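Side-chain contacts in protein disulfide-isomerase A4 (Rattus norvegicus, PDB 3EC3), which catalyses the rearrangement of disulfide bonds in proteins of the endoplasmic reticulum, the present chain being its noncatalytic, thioredoxin-like b and b' domains: residues Lys9-Thr13 and Leu14-Gln18; Gln34-Asp38 and Pro39-Gln43; Gln43-Asp46 and Ala47-Thr50; Met95-Gln98 and Gly99-Ala103. The protein carries 1 engineered substitution. All coordinates share one frame; numbering follows the deposited sequence.

Contact 1: Lys9-Thr13 and Leu14-Gln18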
loop_
_atom_site.group_PDB
_atom_site.type_symbol
_atom_site.label_atom_id
_atom_site.label_comp_id
_atom_site.label_asym_id
_atom_site.label_seq_id
_atom_site.Cartn_x
_atom_site.Cartn_y
_atom_site.Cartn_z
ATOM N N LYS A 9 -17.292 -4.056 -9.541
ATOM C CA LYS A 9 -17.737 -5.388 -9.938
ATOM C C LYS A 9 -18.321 -6.160 -8.785
ATOM O O LYS A 9 -17.782 -6.128 -7.675
ATOM C CB LYS A 9 -16.531 -6.158 -10.591
ATOM C CG LYS A 9 -16.941 -7.282 -11.478
ATOM C CD LYS A 9 -15.771 -7.724 -12.407
ATOM C CE LYS A 9 -16.293 -8.664 -13.441
ATOM N NZ LYS A 9 -15.244 -9.212 -14.330
ATOM N N GLU A 10 -19.419 -6.895 -9.004
ATOM C CA GLU A 10 -20.025 -7.624 -7.879
ATOM C C GLU A 10 -19.192 -8.834 -7.414
ATOM O O GLU A 10 -18.618 -9.581 -8.237
ATOM C CB GLU A 10 -21.486 -8.066 -8.178
ATOM C CG GLU A 10 -22.251 -8.541 -6.926
ATOM C CD GLU A 10 -23.737 -8.929 -7.220
ATOM O OE1 GLU A 10 -24.121 -8.834 -8.389
ATOM O OE2 GLU A 10 -24.472 -9.355 -6.304
ATOM N N ILE A 11 -19.150 -9.026 -6.106
ATOM C CA ILE A 11 -18.545 -10.196 -5.496
ATOM C C ILE A 11 -19.712 -11.094 -5.173
ATOM O O ILE A 11 -20.668 -10.627 -4.548
ATOM C CB ILE A 11 -17.773 -9.798 -4.213
ATOM C CG1 ILE A 11 -16.450 -9.128 -4.681
ATOM C CG2 ILE A 11 -17.598 -11.052 -3.299
ATOM C CD1 ILE A 11 -15.327 -8.993 -3.648
ATOM N N LEU A 12 -19.669 -12.341 -5.636
ATOM C CA LEU A 12 -20.772 -13.270 -5.451
ATOM C C LEU A 12 -20.536 -14.173 -4.233
ATOM O O LEU A 12 -21.486 -14.572 -3.567
ATOM C CB LEU A 12 -21.028 -14.113 -6.708
ATOM C CG LEU A 12 -21.108 -13.316 -8.001
ATOM C CD1 LEU A 12 -21.126 -14.280 -9.188
ATOM C CD2 LEU A 12 -22.287 -12.371 -7.958
ATOM N N THR A 13 -19.288 -14.529 -3.947
ATOM C CA THR A 13 -19.053 -15.533 -2.927
ATOM C C THR A 13 -18.028 -15.092 -1.897
ATOM O O THR A 13 -17.191 -14.191 -2.124
ATOM C CB THR A 13 -18.548 -16.854 -3.536
ATOM O OG1 THR A 13 -17.283 -16.627 -4.170
ATOM C CG2 THR A 13 -19.557 -17.452 -4.539
ATOM N N LEU A 14 -18.045 -15.789 -0.771
ATOM C CA LEU A 14 -17.058 -15.536 0.239
ATOM C C LEU A 14 -15.670 -15.926 -0.304
ATOM O O LEU A 14 -14.664 -15.248 -0.016
ATOM C CB LEU A 14 -17.408 -16.328 1.497
ATOM C CG LEU A 14 -17.404 -15.655 2.854
ATOM C CD1 LEU A 14 -17.283 -16.758 3.916
ATOM C CD2 LEU A 14 -16.253 -14.662 2.945
ATOM N N LYS A 15 -15.627 -16.994 -1.112
ATOM C CA LYS A 15 -14.349 -17.494 -1.672
ATOM C C LYS A 15 -13.644 -16.434 -2.508
ATOM O O LYS A 15 -12.415 -16.387 -2.531
ATOM C CB LYS A 15 -14.536 -18.766 -2.507
ATOM C CG LYS A 15 -14.697 -20.016 -1.660
ATOM C CD LYS A 15 -14.564 -21.294 -2.485
ATOM C CE LYS A 15 -14.717 -22.520 -1.595
ATOM N NZ LYS A 15 -14.602 -23.782 -2.377
ATOM N N GLN A 16 -14.413 -15.611 -3.217
ATOM C CA GLN A 16 -13.863 -14.503 -4.003
ATOM C C GLN A 16 -13.066 -13.560 -3.085
ATOM O O GLN A 16 -11.927 -13.156 -3.399
ATOM C CB GLN A 16 -15.012 -13.756 -4.690
ATOM C CG GLN A 16 -14.626 -12.537 -5.570
ATOM C CD GLN A 16 -14.187 -12.945 -6.983
ATOM O OE1 GLN A 16 -13.811 -14.084 -7.234
ATOM N NE2 GLN A 16 -14.288 -12.015 -7.921
ATOM N N VAL A 17 -13.689 -13.162 -1.980
ATOM C CA VAL A 17 -13.001 -12.242 -1.035
ATOM C C VAL A 17 -11.752 -12.906 -0.434
ATOM O O VAL A 17 -10.707 -12.286 -0.370
ATOM C CB VAL A 17 -13.939 -11.818 0.105
ATOM C CG1 VAL A 17 -13.206 -10.824 1.056
ATOM C CG2 VAL A 17 -15.202 -11.214 -0.449
ATOM N N GLN A 18 -11.861 -14.165 -0.024
ATOM C CA GLN A 18 -10.686 -14.940 0.451
ATOM C C GLN A 18 -9.535 -14.981 -0.559
ATOM O O GLN A 18 -8.370 -14.752 -0.230
ATOM C CB GLN A 18 -11.141 -16.335 0.881
ATOM C CG GLN A 18 -12.083 -16.261 2.134
ATOM C CD GLN A 18 -12.764 -17.597 2.475
ATOM O OE1 GLN A 18 -13.164 -18.344 1.605
ATOM N NE2 GLN A 18 -12.911 -17.873 3.765
HETATM O O HOH W 1 -15.543 -9.089 -8.106
#
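Gln16 reaches back over Thr13 and Ile11, and its CB, CG and NE2 each meet a different partner. Gln16 CB rests 3.4 Å from the carbonyl O of Thr13. Gln16 CG, set anti to the backbone N by chi1 of 180°, lies 4.0 Å from Ile11 CG1, the two chains crossing at a slant. A bend at chi2 (83°) then turns the amide so that Gln16 NE2 donates to a water at 3.2 Å. That water in turn donates to Glu10 O at 3.1 Å, bridging Glu10 and the first helical turn. Beside this, Ile11 CG2 meets Val17 CG2 at 3.7 Å, the two branched chains lying at about a right angle. Ile11 also packs on Ile65 of helix 63-69, so an alanine here would probably leave Val17 CG2 and the aliphatic part of Gln16 without their neighbour and weaken the packing on Ile65. Thr13 closes the turn: its OG1 accepts from Gln16 N at 3.2 Å with an N-H...O angle of 150°, while the bond from the same N-H to Thr13 O is weak. This is a threonine N-cap, starting helix 14-23 a few residues after edge strand 9-10 of a thioredoxin-like domain.

Contact 2: Gln34-Asp38 and Pro39-Gln43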
loop_
_atom_site.group_PDB
_atom_site.type_symbol
_atom_site.label_atom_id
_atom_site.label_comp_id
_atom_site.label_asym_id
_atom_site.label_seq_id
_atom_site.Cartn_x
_atom_site.Cartn_y
_atom_site.Cartn_z
ATOM N N GLN A 34 -27.111 -2.665 0.742
ATOM C CA GLN A 34 -28.323 -3.482 0.882
ATOM C C GLN A 34 -28.819 -4.030 -0.454
ATOM O O GLN A 34 -29.421 -5.090 -0.523
ATOM C CB GLN A 34 -29.394 -2.677 1.599
ATOM C CG GLN A 34 -28.877 -2.134 2.975
ATOM C CD GLN A 34 -29.956 -1.512 3.775
ATOM O OE1 GLN A 34 -29.788 -0.402 4.313
ATOM N NE2 GLN A 34 -31.114 -2.182 3.830
ATOM N N GLY A 35 -28.513 -3.328 -1.532
ATOM C CA GLY A 35 -28.940 -3.773 -2.846
ATOM C C GLY A 35 -28.629 -2.770 -3.927
ATOM O O GLY A 35 -28.085 -1.699 -3.674
ATOM N N VAL A 36 -29.031 -3.103 -5.144
ATOM C CA VAL A 36 -28.610 -2.347 -6.306
ATOM C C VAL A 36 -29.239 -0.911 -6.410
ATOM O O VAL A 36 -28.715 -0.053 -7.111
ATOM C CB VAL A 36 -28.842 -3.198 -7.558
ATOM C CG1 VAL A 36 -30.348 -3.398 -7.813
ATOM C CG2 VAL A 36 -28.167 -2.550 -8.757
ATOM N N GLY A 37 -30.291 -0.648 -5.637
ATOM C CA GLY A 37 -30.937 0.680 -5.623
ATOM C C GLY A 37 -30.576 1.475 -4.373
ATOM O O GLY A 37 -31.099 2.580 -4.172
ATOM N N ASP A 38 -29.671 0.929 -3.547
ATOM C CA ASP A 38 -29.273 1.535 -2.258
ATOM C C ASP A 38 -28.601 2.916 -2.519
ATOM O O ASP A 38 -27.608 2.988 -3.226
ATOM C CB ASP A 38 -28.324 0.536 -1.523
ATOM C CG ASP A 38 -27.937 0.973 -0.110
ATOM O OD1 ASP A 38 -28.146 2.152 0.208
ATOM O OD2 ASP A 38 -27.402 0.133 0.697
ATOM N N PRO A 39 -29.172 4.025 -2.018
ATOM C CA PRO A 39 -28.535 5.302 -2.337
ATOM C C PRO A 39 -27.000 5.319 -2.031
ATOM O O PRO A 39 -26.241 5.911 -2.791
ATOM C CB PRO A 39 -29.349 6.286 -1.495
ATOM C CG PRO A 39 -30.709 5.696 -1.483
ATOM C CD PRO A 39 -30.419 4.238 -1.246
ATOM N N GLY A 40 -26.560 4.631 -0.971
ATOM C CA GLY A 40 -25.132 4.612 -0.619
ATOM C C GLY A 40 -24.339 3.892 -1.705
ATOM O O GLY A 40 -23.234 4.315 -2.107
ATOM N N TYR A 41 -24.887 2.796 -2.196
ATOM C CA TYR A 41 -24.240 2.094 -3.309
ATOM C C TYR A 41 -24.061 3.015 -4.529
ATOM O O TYR A 41 -23.060 2.950 -5.240
ATOM C CB TYR A 41 -25.072 0.861 -3.669
ATOM C CG TYR A 41 -24.654 0.187 -4.968
ATOM C CD1 TYR A 41 -25.520 0.142 -6.059
ATOM C CD2 TYR A 41 -23.379 -0.417 -5.095
ATOM C CE1 TYR A 41 -25.158 -0.478 -7.245
ATOM C CE2 TYR A 41 -22.992 -0.995 -6.293
ATOM C CZ TYR A 41 -23.894 -1.070 -7.338
ATOM O OH TYR A 41 -23.522 -1.662 -8.537
ATOM N N LEU A 42 -25.050 3.865 -4.794
ATOM C CA LEU A 42 -24.991 4.710 -5.980
ATOM C C LEU A 42 -23.900 5.758 -5.821
ATOM O O LEU A 42 -23.193 6.071 -6.780
ATOM C CB LEU A 42 -26.372 5.375 -6.241
ATOM C CG LEU A 42 -27.483 4.371 -6.605
ATOM C CD1 LEU A 42 -28.725 5.164 -6.862
ATOM C CD2 LEU A 42 -27.173 3.578 -7.878
ATOM N N GLN A 43 -23.745 6.269 -4.603
ATOM C CA GLN A 43 -22.681 7.201 -4.286
ATOM C C GLN A 43 -21.289 6.520 -4.435
ATOM O O GLN A 43 -20.302 7.106 -4.939
ATOM C CB GLN A 43 -22.858 7.709 -2.855
ATOM C CG GLN A 43 -23.954 8.748 -2.678
ATOM C CD GLN A 43 -23.807 9.946 -3.623
ATOM O OE1 GLN A 43 -24.430 10.001 -4.684
ATOM N NE2 GLN A 43 -23.003 10.899 -3.236
#
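The Tyr41 ring turns one edge to Val36: the carbonyl O of Val36 lies near the ring plane, 3.4 Å from Tyr41 CD1. Val36 CG2 is 4.0 Å from Tyr41 CE1, the two side chains running side by side in the same direction. Beyond the segments, Phe61 meets the ring edge-to-face and His59 meets it with planes at about 55°, while the hydroxyl is hydrogen-bonded with Gln45 NE2. The second flat group, the Asp38 carboxylate, is gripped at both oxygens. Asp38 OD2 uses its anti lone pair to accept from Gln34 N at 2.8 Å, in an almost straight bond (177°). Asp38 OD1 is approached from above the carboxylate plane by Gly40 N at 3.2 Å, a capping bond. Asp38 CG stands anti to the backbone N (chi1 -174°), which carries OD1 over the start of the helix. Pro39 has no N-H to offer, leaving Gly40 N as the first helical donor. The backbone adds Leu42 N to Asp38 O at 3.1 Å, and the type I turn Gly35-Asp38 leads the chain into the cap. With an alanine in place of Asp38, the N-H groups of Gln34 and Gly40 would probably lose their acceptor and the loop would be less firmly tied to the helix. In catalytic thioredoxin domains the redox CXXC motif sits at the corresponding helix start; here there is no cysteine, consistent with a noncatalytic domain, and the negative charge is probably stabilised by the two N-H donors and the helix N-terminus.

Contact 3: Gln43-Asp46 and Ala47-Thr50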
loop_
_atom_site.group_PDB
_atom_site.type_symbol
_atom_site.label_atom_id
_atom_site.label_comp_id
_atom_site.label_asym_id
_atom_site.label_seq_id
_atom_site.Cartn_x
_atom_site.Cartn_y
_atom_site.Cartn_z
ATOM N N GLN A 43 -23.745 6.269 -4.603
ATOM C CA GLN A 43 -22.681 7.201 -4.286
ATOM C C GLN A 43 -21.289 6.520 -4.435
ATOM O O GLN A 43 -20.302 7.106 -4.939
ATOM C CB GLN A 43 -22.858 7.709 -2.855
ATOM C CG GLN A 43 -23.954 8.748 -2.678
ATOM C CD GLN A 43 -23.807 9.946 -3.623
ATOM O OE1 GLN A 43 -24.430 10.001 -4.684
ATOM N NE2 GLN A 43 -23.003 10.899 -3.236
ATOM N N TYR A 44 -21.220 5.275 -4.000
ATOM C CA TYR A 44 -19.988 4.466 -4.150
ATOM C C TYR A 44 -19.619 4.287 -5.628
ATOM O O TYR A 44 -18.462 4.515 -6.007
ATOM C CB TYR A 44 -20.202 3.111 -3.453
ATOM C CG TYR A 44 -19.042 2.126 -3.646
ATOM C CD1 TYR A 44 -19.208 0.957 -4.378
ATOM C CD2 TYR A 44 -17.800 2.374 -3.068
ATOM C CE1 TYR A 44 -18.146 0.058 -4.548
ATOM C CE2 TYR A 44 -16.741 1.501 -3.234
ATOM C CZ TYR A 44 -16.927 0.339 -3.994
ATOM O OH TYR A 44 -15.861 -0.553 -4.115
ATOM N N GLN A 45 -20.604 3.939 -6.475
ATOM C CA GLN A 45 -20.355 3.744 -7.913
ATOM C C GLN A 45 -19.882 5.047 -8.573
ATOM O O GLN A 45 -19.094 4.996 -9.499
ATOM C CB GLN A 45 -21.579 3.144 -8.677
ATOM C CG GLN A 45 -21.806 1.574 -8.544
ATOM C CD GLN A 45 -20.823 0.671 -9.387
ATOM O OE1 GLN A 45 -19.714 1.101 -9.739
ATOM N NE2 GLN A 45 -21.233 -0.592 -9.678
ATOM N N ASP A 46 -20.413 6.188 -8.122
ATOM C CA ASP A 46 -19.981 7.536 -8.596
ATOM C C ASP A 46 -18.498 7.788 -8.274
ATOM O O ASP A 46 -17.719 8.154 -9.159
ATOM C CB ASP A 46 -20.871 8.585 -7.945
ATOM C CG ASP A 46 -20.729 9.970 -8.556
ATOM O OD1 ASP A 46 -19.635 10.350 -9.025
ATOM O OD2 ASP A 46 -21.740 10.704 -8.521
ATOM N N ALA A 47 -18.129 7.586 -7.015
ATOM C CA ALA A 47 -16.729 7.629 -6.581
ATOM C C ALA A 47 -15.802 6.667 -7.353
ATOM O O ALA A 47 -14.669 7.023 -7.727
ATOM C CB ALA A 47 -16.639 7.326 -5.085
ATOM N N ALA A 48 -16.258 5.431 -7.520
ATOM C CA ALA A 48 -15.498 4.396 -8.206
ATOM C C ALA A 48 -15.250 4.777 -9.676
ATOM O O ALA A 48 -14.160 4.576 -10.217
ATOM C CB ALA A 48 -16.249 3.092 -8.124
ATOM N N ASN A 49 -16.278 5.329 -10.318
ATOM C CA ASN A 49 -16.170 5.724 -11.714
ATOM C C ASN A 49 -15.043 6.730 -11.908
ATOM O O ASN A 49 -14.230 6.603 -12.827
ATOM C CB ASN A 49 -17.484 6.311 -12.249
ATOM C CG ASN A 49 -17.329 6.796 -13.661
ATOM O OD1 ASN A 49 -17.002 6.008 -14.559
ATOM N ND2 ASN A 49 -17.464 8.107 -13.864
ATOM N N THR A 50 -14.979 7.703 -11.004
ATOM C CA THR A 50 -13.951 8.722 -11.037
ATOM C C THR A 50 -12.557 8.126 -10.866
ATOM O O THR A 50 -11.609 8.535 -11.542
ATOM C CB THR A 50 -14.235 9.792 -9.964
ATOM O OG1 THR A 50 -15.448 10.478 -10.306
ATOM C CG2 THR A 50 -13.123 10.792 -9.877
#
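Ala47 N donates to Gln43 O at 3.0 Å in a nearly straight bond, with an N-H...O angle of 177°. The methyl of Ala47 lies against the previous turn, its CB 3.5 Å from Tyr44 O, and it also packs on Ile106 of helix 103-113. One step on, Ala48 N reaches Tyr44 O at 2.8 Å. Ala48 CB is 3.4 Å from that same Tyr44 O, and it also touches Pro7 and Phe57. These residues belong to helix 39-51, the crossover helix of the beta-alpha-beta unit that connects the parallel strands 28-32 and 57-60 of the thioredoxin-like fold. The small alanines probably let neighbouring elements come close to the helix backbone, and Tyr44 ties the helix to strand 57-60 by a hydrogen bond between its hydroxyl and His58 O. Asn49 follows: its N bonds to Gln45 O at 3.0 Å. Its OD1 turns to Arg52 NH1, a partner further along the chain, rather than to the preceding turn. Two weak bonds then end on Asp46 O, one from Thr50 N, with Asp46 O to Thr50 N at 3.3 Å, and one from the hydroxyl, with Asp46 O to Thr50 OG1 at 3.4 Å. The hydroxyl arrives there because chi1 of -66° sets OG1 beside the backbone N, and Thr50 also touches Lys107 on helix 103-113.

Contact 4: Met95-Gln98 and Gly99-Ala103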
loop_
_atom_site.group_PDB
_atom_site.type_symbol
_atom_site.label_atom_id
_atom_site.label_comp_id
_atom_site.label_asym_id
_atom_site.label_seq_id
_atom_site.Cartn_x
_atom_site.Cartn_y
_atom_site.Cartn_z
HETATM N N MSE A 95 -15.672 2.853 6.399
HETATM C CA MSE A 95 -16.307 4.172 6.334
HETATM C C MSE A 95 -17.804 3.999 6.123
HETATM O O MSE A 95 -18.214 3.183 5.309
HETATM C CB MSE A 95 -15.744 5.001 5.185
HETATM C CG MSE A 95 -16.396 6.382 5.050
HETATM SE SE MSE A 95 -15.693 7.286 3.487
HETATM C CE MSE A 95 -16.224 6.205 2.255
ATOM N N ASP A 96 -18.606 4.745 6.886
ATOM C CA ASP A 96 -20.061 4.764 6.681
ATOM C C ASP A 96 -20.348 5.414 5.355
ATOM O O ASP A 96 -19.769 6.452 5.049
ATOM C CB ASP A 96 -20.796 5.579 7.783
ATOM C CG ASP A 96 -20.612 5.001 9.188
ATOM O OD1 ASP A 96 -20.058 3.878 9.323
ATOM O OD2 ASP A 96 -21.036 5.667 10.182
ATOM N N VAL A 97 -21.246 4.811 4.563
ATOM C CA VAL A 97 -21.633 5.377 3.274
ATOM C C VAL A 97 -23.147 5.328 3.091
ATOM O O VAL A 97 -23.732 4.240 3.051
ATOM C CB VAL A 97 -20.960 4.667 2.051
ATOM C CG1 VAL A 97 -21.466 5.272 0.736
ATOM C CG2 VAL A 97 -19.440 4.798 2.107
ATOM N N GLN A 98 -23.773 6.506 3.004
ATOM C CA GLN A 98 -25.189 6.562 2.624
ATOM C C GLN A 98 -25.487 7.549 1.516
ATOM O O GLN A 98 -24.583 8.074 0.887
ATOM C CB GLN A 98 -26.076 6.825 3.828
ATOM C CG GLN A 98 -25.624 7.950 4.678
ATOM C CD GLN A 98 -25.910 7.642 6.103
ATOM O OE1 GLN A 98 -26.702 8.318 6.736
ATOM N NE2 GLN A 98 -25.301 6.565 6.610
ATOM N N GLY A 99 -26.781 7.782 1.278
ATOM C CA GLY A 99 -27.190 8.587 0.152
ATOM C C GLY A 99 -26.609 9.969 0.309
ATOM O O GLY A 99 -26.206 10.585 -0.664
ATOM N N SER A 100 -26.489 10.400 1.557
ATOM C CA SER A 100 -26.045 11.753 1.898
ATOM C C SER A 100 -24.524 11.918 1.855
ATOM O O SER A 100 -24.033 13.028 1.753
ATOM C CB SER A 100 -26.637 12.167 3.253
ATOM O OG SER A 100 -26.106 11.360 4.299
ATOM N N THR A 101 -23.783 10.802 1.906
ATOM C CA THR A 101 -22.330 10.807 1.795
ATOM C C THR A 101 -21.837 11.390 0.463
ATOM O O THR A 101 -22.199 10.911 -0.590
ATOM C CB THR A 101 -21.754 9.366 1.979
ATOM O OG1 THR A 101 -22.354 8.753 3.130
ATOM C CG2 THR A 101 -20.249 9.414 2.174
ATOM N N GLU A 102 -21.004 12.422 0.524
ATOM C CA GLU A 102 -20.459 13.028 -0.684
ATOM C C GLU A 102 -19.526 12.059 -1.397
ATOM O O GLU A 102 -18.716 11.386 -0.742
ATOM C CB GLU A 102 -19.689 14.297 -0.320
ATOM C CG GLU A 102 -20.592 15.469 0.022
ATOM C CD GLU A 102 -19.891 16.809 -0.120
ATOM O OE1 GLU A 102 -20.209 17.735 0.670
ATOM O OE2 GLU A 102 -19.015 16.948 -1.014
ATOM N N ALA A 103 -19.616 11.998 -2.730
ATOM C CA ALA A 103 -18.749 11.096 -3.505
ATOM C C ALA A 103 -17.302 11.482 -3.324
ATOM O O ALA A 103 -16.424 10.624 -3.275
ATOM C CB ALA A 103 -19.124 11.091 -4.979
#
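A type I beta turn from Gln98 to Thr101 carries the chain from edge strand 93-96 toward helix 103-113, and the side chain of Thr101 braces it. Thr101 OG1 accepts from Gln98 N at 2.7 Å with an N-H...O angle of 166°, a short and fairly straight bond. In the other direction Thr101 N donates to Gln98 O at 3.0 Å, but this bond is bent (138°). The backbone of Gln98 is therefore held through both its N-H and its C=O by a single residue. The chi1 of Thr101 (-47°) puts OG1 beside its own backbone N, where it meets Gln98 N. Thr101 OG1 also comes to 3.5 Å from Val97 CA, and Val97 CG1 lies 4.3 Å from Thr101 CB, so the threonine lies against Val97. Elsewhere in the turn, Gln98 CG meets Ser100 OG at 3.5 Å, a glancing contact between two exposed residues. Glu102 then occupies the N-cap position, with helix 103-113 beginning at Ala103. Around the turn, selenomethionine Met95, Val97 and Thr101 all pack on Ile106 of that helix, and Met95 and Val97 also touch Leu76 of the neighbouring antiparallel strand 75-79. Asp96 forms a salt bridge with Lys75, and Thr101 O accepts from Gln43 NE2 of helix 39-51.

None of the four is a fully buried core: contacts 1, 2 and 3 are partly buried, and contact 4 lies at the surface. Contacts 1 and 4 reach opposite edge strands of the same five-stranded sheet, their centres about 23 Å apart. Contacts 2 and 3 share helix 39-51 and Gln43, and contact 4 touches both through Gln43 NE2, 2.8 Å from Thr101 O. The chemistry follows position. The helix starts of contacts 1 and 2 use side-chain caps, a neutral hydroxyl in one and a charged carboxylate in the other; contact 3, mid-helix, relies mainly on backbone bonds; contact 4 places a hydroxyl as acceptor within a turn.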